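Cell division protein FtsZ 1 (PDB 2VAP) binds GTP and, as an FtsZ, probably hydrolyses it while polymerising into the contractile Z ring at the future division site. Local coordinates at residues 188-193 with 212-217. Residues are numbered along the deposited sequence; the frame is centred on the assembly and turned at random.
Sequences VVIPNE and DEVLIN. With GDP (guanosine-5'-diphosphate), chain B.
I190, on strand 186-191, the last of the parallel sheet, sends both arms of its side chain against V214 and L215 of helix 204-227, and these apolar touches make up the whole contact. Its CG2, set anti to the backbone N, lies 4.0 Å from CG1 of V214; the two side chains pass each other in opposite senses, meeting methyl to methyl. The longer arm runs out nearly extended, chi2 160°, and carries CD1 to 4.2 Å from CD2 of L215. No hydrogen bond joins the segments; 110 Å² is buried between them, and their closest CA atoms, those of I190 and L215, are 8.2 Å apart. L274 packs on both I190 and V214, while T52 of helix 46-59 and T159 of strand 153-160 touch L215.

Polar contacts lie one turn back along the helix, at the nucleotide. OD1 of D212 accepts from both N1 and N2 of GDP, each at 2.7 Å and with bent N-H...O angles of 142° and 139°, a donor pair characteristic of guanine. L215 links the two regions: its CD1 comes within 3.8 Å of N2 of GDP, while its other methyl faces I190. The arrangement belongs to the tubulin/FtsZ GTPase fold, where the long central helix flanks the Rossmann-like sheet and supplies the aspartate that recognises the guanine base.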
# COMPACT_ATOMS: atom_id res chain seq x y z
N VAL A 188 -5.87 2.94 -1.29
CA VAL A 188 -5.93 1.49 -1.34
C VAL A 188 -6.45 0.98 0.01
O VAL A 188 -5.80 1.18 1.04
CB VAL A 188 -4.55 0.85 -1.65
CG1 VAL A 188 -4.68 -0.66 -1.79
CG2 VAL A 188 -3.95 1.45 -2.92
N VAL A 189 -7.62 0.35 -0.02
CA VAL A 189 -8.26 -0.15 1.20
C VAL A 189 -8.30 -1.68 1.24
O VAL A 189 -8.73 -2.32 0.28
CB VAL A 189 -9.67 0.49 1.41
CG1 VAL A 189 -10.63 0.13 0.27
CG2 VAL A 189 -10.25 0.09 2.77
N ILE A 190 -7.82 -2.24 2.34
CA ILE A 190 -7.82 -3.68 2.56
C ILE A 190 -8.75 -4.02 3.73
O ILE A 190 -8.44 -3.70 4.88
CB ILE A 190 -6.39 -4.22 2.85
CG1 ILE A 190 -5.43 -3.85 1.71
CG2 ILE A 190 -6.41 -5.74 3.07
CD1 ILE A 190 -3.96 -3.88 2.10
N PRO A 191 -9.89 -4.67 3.44
CA PRO A 191 -10.78 -5.05 4.54
C PRO A 191 -10.30 -6.33 5.22
O PRO A 191 -10.39 -7.41 4.64
CB PRO A 191 -12.13 -5.25 3.85
CG PRO A 191 -11.82 -5.52 2.41
CD PRO A 191 -10.41 -5.08 2.12
N ASN A 192 -9.79 -6.19 6.45
CA ASN A 192 -9.28 -7.34 7.21
C ASN A 192 -10.30 -8.47 7.37
O ASN A 192 -9.92 -9.64 7.41
CB ASN A 192 -8.76 -6.91 8.59
CG ASN A 192 -7.36 -6.29 8.53
OD1 ASN A 192 -6.91 -5.69 9.51
ND2 ASN A 192 -6.67 -6.46 7.41
N GLU A 193 -11.58 -8.11 7.45
CA GLU A 193 -12.64 -9.11 7.60
C GLU A 193 -12.61 -10.17 6.50
O GLU A 193 -12.89 -11.34 6.75
CB GLU A 193 -14.02 -8.43 7.68
CG GLU A 193 -15.20 -9.37 7.95
CD GLU A 193 -15.14 -10.06 9.31
OE1 GLU A 193 -14.32 -9.67 10.17
OE2 GLU A 193 -15.94 -11.00 9.53
N ASP A 212 -0.51 -8.66 8.58
CA ASP A 212 0.85 -8.16 8.43
C ASP A 212 1.42 -8.50 7.05
O ASP A 212 1.92 -7.63 6.34
CB ASP A 212 1.78 -8.74 9.50
CG ASP A 212 1.50 -8.17 10.88
OD1 ASP A 212 0.88 -7.10 10.99
OD2 ASP A 212 1.93 -8.81 11.87
N GLU A 213 1.32 -9.78 6.69
CA GLU A 213 1.85 -10.29 5.42
C GLU A 213 1.19 -9.63 4.21
O GLU A 213 1.86 -9.31 3.23
CB GLU A 213 1.69 -11.81 5.33
CG GLU A 213 2.49 -12.60 6.37
CD GLU A 213 3.99 -12.45 6.23
OE1 GLU A 213 4.68 -12.37 7.27
OE2 GLU A 213 4.49 -12.42 5.08
N VAL A 214 -0.13 -9.42 4.30
CA VAL A 214 -0.90 -8.80 3.23
C VAL A 214 -0.50 -7.33 3.05
O VAL A 214 -0.30 -6.88 1.92
CB VAL A 214 -2.42 -8.95 3.46
CG1 VAL A 214 -3.22 -8.12 2.48
CG2 VAL A 214 -2.82 -10.42 3.36
N LEU A 215 -0.37 -6.61 4.16
CA LEU A 215 0.09 -5.22 4.14
C LEU A 215 1.49 -5.09 3.54
O LEU A 215 1.74 -4.20 2.73
CB LEU A 215 0.06 -4.61 5.54
CG LEU A 215 -1.24 -3.94 6.01
CD1 LEU A 215 -1.21 -3.73 7.52
CD2 LEU A 215 -1.49 -2.62 5.28
N ILE A 216 2.39 -5.98 3.95
CA ILE A 216 3.75 -6.03 3.40
C ILE A 216 3.73 -6.27 1.89
O ILE A 216 4.35 -5.52 1.14
CB ILE A 216 4.63 -7.10 4.12
CG1 ILE A 216 4.86 -6.73 5.59
CG2 ILE A 216 5.97 -7.30 3.39
CD1 ILE A 216 5.38 -5.31 5.84
N ASN A 217 2.99 -7.29 1.47
CA ASN A 217 2.84 -7.62 0.05
C ASN A 217 2.28 -6.46 -0.78
O ASN A 217 2.71 -6.23 -1.91
CB ASN A 217 1.97 -8.87 -0.14
CG ASN A 217 2.75 -10.16 0.04
OD1 ASN A 217 2.73 -11.03 -0.83
ND2 ASN A 217 3.45 -10.30 1.17
PB GDP B . -3.17 2.81 16.97
O1B GDP B . -3.90 3.67 17.98
O2B GDP B . -1.74 2.61 17.42
O3B GDP B . -3.20 3.50 15.63
O3A GDP B . -3.94 1.40 16.89
PA GDP B . -3.30 0.06 16.28
O1A GDP B . -2.36 0.35 15.13
O2A GDP B . -2.62 -0.76 17.35
O5' GDP B . -4.60 -0.73 15.75
C5' GDP B . -5.46 -0.12 14.79
C4' GDP B . -6.06 -1.19 13.91
O4' GDP B . -5.02 -1.93 13.26
C3' GDP B . -6.87 -2.20 14.71
O3' GDP B . -8.26 -1.84 14.75
C2' GDP B . -6.63 -3.52 14.01
O2' GDP B . -7.62 -3.74 13.00
C1' GDP B . -5.29 -3.34 13.32
N9 GDP B . -4.19 -4.03 14.04
C8 GDP B . -3.98 -4.09 15.38
N7 GDP B . -2.86 -4.81 15.67
C5 GDP B . -2.34 -5.23 14.51
C6 GDP B . -1.16 -6.03 14.08
O6 GDP B . -0.37 -6.51 14.92
N1 GDP B . -0.98 -6.23 12.76
C2 GDP B . -1.82 -5.73 11.83
N2 GDP B . -1.57 -5.97 10.52
N3 GDP B . -2.91 -4.99 12.15
C4 GDP B . -3.21 -4.71 13.44